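Long-range contact in MS5a (Brassica napus, PDB 6L77), which is a meiosis-related plant protein with cystatin-like folds that probably enhances papain activity in a non-canonical way, its wider biochemical role being unknown: residues Phe102-Trp112 with Ile205-Glu213. Sequence-based numbering, arbitrary orientation.
Sequences FFDAKDLPDKW and IAIVRRTVE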
loop_
_atom_site.group_PDB
_atom_site.type_symbol
_atom_site.label_atom_id
_atom_site.label_comp_id
_atom_site.label_asym_id
_atom_site.label_seq_id
_atom_site.Cartn_x
_atom_site.Cartn_y
_atom_site.Cartn_z
ATOM N N PHE A 102 -11.354 12.447 -0.963
ATOM C CA PHE A 102 -11.688 11.160 -1.559
ATOM C C PHE A 102 -11.386 10.074 -0.541
ATOM O O PHE A 102 -10.237 9.935 -0.116
ATOM C CB PHE A 102 -10.890 10.945 -2.849
ATOM C CG PHE A 102 -11.099 9.595 -3.477
ATOM C CD1 PHE A 102 -12.301 9.284 -4.087
ATOM C CD2 PHE A 102 -10.091 8.643 -3.456
ATOM C CE1 PHE A 102 -12.496 8.037 -4.664
ATOM C CE2 PHE A 102 -10.275 7.412 -4.040
ATOM C CZ PHE A 102 -11.479 7.107 -4.642
ATOM N N PHE A 103 -12.401 9.313 -0.141
ATOM C CA PHE A 103 -12.170 8.242 0.819
ATOM C C PHE A 103 -13.130 7.094 0.536
ATOM O O PHE A 103 -14.009 7.184 -0.321
ATOM C CB PHE A 103 -12.321 8.731 2.260
ATOM C CG PHE A 103 -13.664 9.327 2.549
ATOM C CD1 PHE A 103 -14.734 8.520 2.911
ATOM C CD2 PHE A 103 -13.865 10.691 2.434
ATOM C CE1 PHE A 103 -15.975 9.069 3.159
ATOM C CE2 PHE A 103 -15.106 11.247 2.690
ATOM C CZ PHE A 103 -16.161 10.436 3.052
ATOM N N ASP A 104 -12.945 6.011 1.282
ATOM C CA ASP A 104 -13.649 4.752 1.078
ATOM C C ASP A 104 -14.459 4.479 2.331
ATOM O O ASP A 104 -13.897 4.390 3.428
ATOM C CB ASP A 104 -12.655 3.622 0.809
ATOM C CG ASP A 104 -13.304 2.243 0.765
ATOM O OD1 ASP A 104 -14.546 2.134 0.852
ATOM O OD2 ASP A 104 -12.554 1.256 0.654
ATOM N N ALA A 105 -15.773 4.350 2.172
ATOM C CA ALA A 105 -16.651 4.174 3.311
ATOM C C ALA A 105 -17.301 2.802 3.362
ATOM O O ALA A 105 -18.145 2.569 4.235
ATOM C CB ALA A 105 -17.735 5.259 3.311
ATOM N N LYS A 106 -16.942 1.885 2.473
ATOM C CA LYS A 106 -17.675 0.631 2.411
ATOM C C LYS A 106 -16.918 -0.468 3.153
ATOM O O LYS A 106 -15.686 -0.478 3.207
ATOM C CB LYS A 106 -17.977 0.236 0.958
ATOM C CG LYS A 106 -17.016 -0.715 0.271
ATOM C CD LYS A 106 -15.986 0.017 -0.595
ATOM C CE LYS A 106 -16.544 1.265 -1.288
ATOM N NZ LYS A 106 -15.443 2.249 -1.596
ATOM N N ASP A 107 -17.688 -1.363 3.779
ATOM C CA ASP A 107 -17.132 -2.396 4.643
ATOM C C ASP A 107 -16.104 -3.243 3.900
ATOM O O ASP A 107 -16.203 -3.466 2.692
ATOM C CB ASP A 107 -18.247 -3.307 5.178
ATOM C CG ASP A 107 -19.164 -2.610 6.171
ATOM O OD1 ASP A 107 -18.829 -1.502 6.642
ATOM O OD2 ASP A 107 -20.229 -3.181 6.484
ATOM N N LEU A 108 -15.071 -3.720 4.658
ATOM C CA LEU A 108 -14.109 -4.697 4.174
ATOM C C LEU A 108 -14.588 -6.109 4.489
ATOM O O LEU A 108 -15.264 -6.329 5.499
ATOM C CB LEU A 108 -12.751 -4.488 4.831
ATOM C CG LEU A 108 -11.906 -3.300 4.392
ATOM C CD1 LEU A 108 -10.753 -3.109 5.365
ATOM C CD2 LEU A 108 -11.387 -3.528 2.989
ATOM N N PRO A 109 -14.239 -7.078 3.646
ATOM C CA PRO A 109 -14.441 -8.481 4.021
ATOM C C PRO A 109 -13.586 -8.835 5.229
ATOM O O PRO A 109 -12.473 -8.337 5.391
ATOM C CB PRO A 109 -14.009 -9.253 2.769
ATOM C CG PRO A 109 -13.179 -8.318 1.999
ATOM C CD PRO A 109 -13.662 -6.937 2.300
ATOM N N ASP A 110 -14.116 -9.697 6.094
ATOM C CA ASP A 110 -13.415 -10.018 7.327
ATOM C C ASP A 110 -12.617 -11.312 7.255
ATOM O O ASP A 110 -11.910 -11.638 8.215
ATOM C CB ASP A 110 -14.402 -10.082 8.500
ATOM C CG ASP A 110 -15.415 -11.189 8.351
ATOM O OD1 ASP A 110 -15.780 -11.515 7.200
ATOM O OD2 ASP A 110 -15.850 -11.734 9.389
ATOM N N LYS A 111 -12.701 -12.057 6.151
ATOM C CA LYS A 111 -11.990 -13.321 6.029
ATOM C C LYS A 111 -11.411 -13.463 4.629
ATOM O O LYS A 111 -11.880 -12.847 3.666
ATOM C CB LYS A 111 -12.894 -14.537 6.308
ATOM C CG LYS A 111 -13.615 -14.533 7.641
ATOM C CD LYS A 111 -14.465 -15.791 7.790
ATOM C CE LYS A 111 -15.531 -15.630 8.864
ATOM N NZ LYS A 111 -14.968 -15.234 10.186
ATOM N N TRP A 112 -10.374 -14.289 4.548
ATOM C CA TRP A 112 -9.857 -14.770 3.277
ATOM C C TRP A 112 -11.005 -15.293 2.410
ATOM O O TRP A 112 -11.952 -15.887 2.939
ATOM C CB TRP A 112 -8.855 -15.900 3.533
ATOM C CG TRP A 112 -7.928 -16.151 2.390
ATOM C CD1 TRP A 112 -8.100 -17.027 1.352
ATOM C CD2 TRP A 112 -6.685 -15.495 2.162
ATOM N NE1 TRP A 112 -7.027 -16.951 0.490
ATOM C CE2 TRP A 112 -6.143 -16.020 0.971
ATOM C CE3 TRP A 112 -5.969 -14.514 2.856
ATOM C CZ2 TRP A 112 -4.918 -15.588 0.458
ATOM C CZ3 TRP A 112 -4.762 -14.093 2.349
ATOM C CH2 TRP A 112 -4.249 -14.622 1.161
ATOM N N ILE A 205 -2.711 -12.276 8.412
ATOM C CA ILE A 205 -3.433 -11.966 7.181
ATOM C C ILE A 205 -3.741 -10.475 7.185
ATOM O O ILE A 205 -4.231 -9.946 8.188
ATOM C CB ILE A 205 -4.735 -12.782 7.049
ATOM C CG1 ILE A 205 -4.419 -14.268 6.836
ATOM C CG2 ILE A 205 -5.606 -12.240 5.917
ATOM C CD1 ILE A 205 -5.639 -15.180 6.904
ATOM N N ALA A 206 -3.448 -9.802 6.071
ATOM C CA ALA A 206 -3.849 -8.417 5.861
ATOM C C ALA A 206 -4.862 -8.358 4.727
ATOM O O ALA A 206 -4.754 -9.099 3.742
ATOM C CB ALA A 206 -2.644 -7.525 5.539
ATOM N N ILE A 207 -5.856 -7.489 4.870
ATOM C CA ILE A 207 -6.860 -7.263 3.835
ATOM C C ILE A 207 -6.871 -5.770 3.548
ATOM O O ILE A 207 -7.067 -4.969 4.465
ATOM C CB ILE A 207 -8.254 -7.747 4.270
ATOM C CG1 ILE A 207 -8.219 -9.248 4.583
ATOM C CG2 ILE A 207 -9.279 -7.451 3.181
ATOM C CD1 ILE A 207 -9.527 -9.803 5.127
ATOM N N VAL A 208 -6.633 -5.387 2.291
ATOM C CA VAL A 208 -6.495 -3.972 1.941
ATOM C C VAL A 208 -7.285 -3.685 0.673
ATOM O O VAL A 208 -7.073 -4.342 -0.352
ATOM C CB VAL A 208 -5.025 -3.565 1.723
ATOM C CG1 VAL A 208 -4.961 -2.073 1.368
ATOM C CG2 VAL A 208 -4.182 -3.860 2.948
ATOM N N ARG A 209 -8.175 -2.695 0.728
ATOM C CA ARG A 209 -8.852 -2.223 -0.472
ATOM C C ARG A 209 -8.171 -0.956 -0.979
ATOM O O ARG A 209 -8.028 0.023 -0.237
ATOM C CB ARG A 209 -10.334 -1.947 -0.227
ATOM C CG ARG A 209 -11.044 -1.584 -1.529
ATOM C CD ARG A 209 -12.490 -1.174 -1.313
ATOM N NE ARG A 209 -13.305 -2.279 -0.829
ATOM C CZ ARG A 209 -13.813 -2.364 0.398
ATOM N NH1 ARG A 209 -13.610 -1.393 1.286
ATOM N NH2 ARG A 209 -14.549 -3.419 0.733
ATOM N N ARG A 210 -7.755 -0.982 -2.239
ATOM C CA ARG A 210 -7.287 0.200 -2.945
ATOM C C ARG A 210 -8.406 0.702 -3.848
ATOM O O ARG A 210 -8.863 -0.021 -4.741
ATOM C CB ARG A 210 -6.042 -0.105 -3.784
ATOM C CG ARG A 210 -5.505 1.126 -4.534
ATOM C CD ARG A 210 -4.979 0.733 -5.926
ATOM N NE ARG A 210 -3.780 -0.100 -5.838
ATOM C CZ ARG A 210 -3.360 -0.927 -6.795
ATOM N NH1 ARG A 210 -4.050 -1.054 -7.924
ATOM N NH2 ARG A 210 -2.244 -1.629 -6.619
ATOM N N THR A 211 -8.831 1.938 -3.641
ATOM C CA THR A 211 -9.769 2.564 -4.556
ATOM C C THR A 211 -9.090 3.776 -5.172
ATOM O O THR A 211 -8.312 4.468 -4.507
ATOM C CB THR A 211 -11.081 2.941 -3.852
ATOM O OG1 THR A 211 -10.803 3.783 -2.735
ATOM C CG2 THR A 211 -11.753 1.690 -3.345
ATOM N N VAL A 212 -9.344 3.990 -6.459
ATOM C CA VAL A 212 -8.668 5.008 -7.253
ATOM C C VAL A 212 -9.735 5.932 -7.821
ATOM O O VAL A 212 -10.704 5.464 -8.427
ATOM C CB VAL A 212 -7.824 4.382 -8.383
ATOM C CG1 VAL A 212 -7.067 5.464 -9.153
ATOM C CG2 VAL A 212 -6.838 3.349 -7.814
ATOM N N GLU A 213 -9.558 7.232 -7.627
ATOM C CA GLU A 213 -10.546 8.194 -8.106
ATOM C C GLU A 213 -10.432 8.318 -9.620
ATOM O O GLU A 213 -9.337 8.584 -10.129
ATOM C CB GLU A 213 -10.329 9.553 -7.432
ATOM C CG GLU A 213 -11.582 10.415 -7.317
ATOM C CD GLU A 213 -12.075 10.952 -8.652
ATOM O OE1 GLU A 213 -13.306 11.122 -8.808
ATOM O OE2 GLU A 213 -11.241 11.201 -9.549
HETATM O O HOH W 1 -13.568 4.707 -2.272
HETATM O O HOH W 2 -10.169 2.007 -0.443
#
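R209 reaches out from strand 201-212 to the irregular loop 102-112, a worked example of one arginine pinning a chain that lacks regular structure. Its NH1 gives a nearly straight bond (162°) to D104 OD2, 2.9 Å away, on the syn lone pair of the carboxylate and close to the guanidinium plane; the two planes stand 66° apart. NH1 also meets K106 O from above the carbonyl plane, a more bent bond, while NH2 grips D107 O at 2.6 Å. The other carboxylate oxygen, D104 OD1, closes an Asx turn with K106 N and takes K106 NZ from the opposite face of its plane, completing a salt-bridge network.

Van der Waals contacts flank this polar centre. The guanidinium is sandwiched, with K106 CD over one face and L108 CD2 over the other, 3.5 Å from R209 NH1. I207 CG2 packs on P109 CG, its CD1 lying close to P109 O, and I205 CG2 abuts the edge of the W112 indole, 3.8 Å from CE3. At the other end, E213 CB sits over the centre of the F102 ring, a CH-pi contact 3.7 Å from its centroid; with CG anti to the backbone N (chi1 176°), that ring lies against E213, with T211 O near its edge.

A leucine at R209 would probably leave D104 without its cross-segment charge partner and the K106 and D107 carbonyls without these donors, letting the loop shift. The chemistry thus implies that side chains, rather than strand pairing, fasten this loop across one face of the antiparallel sheet.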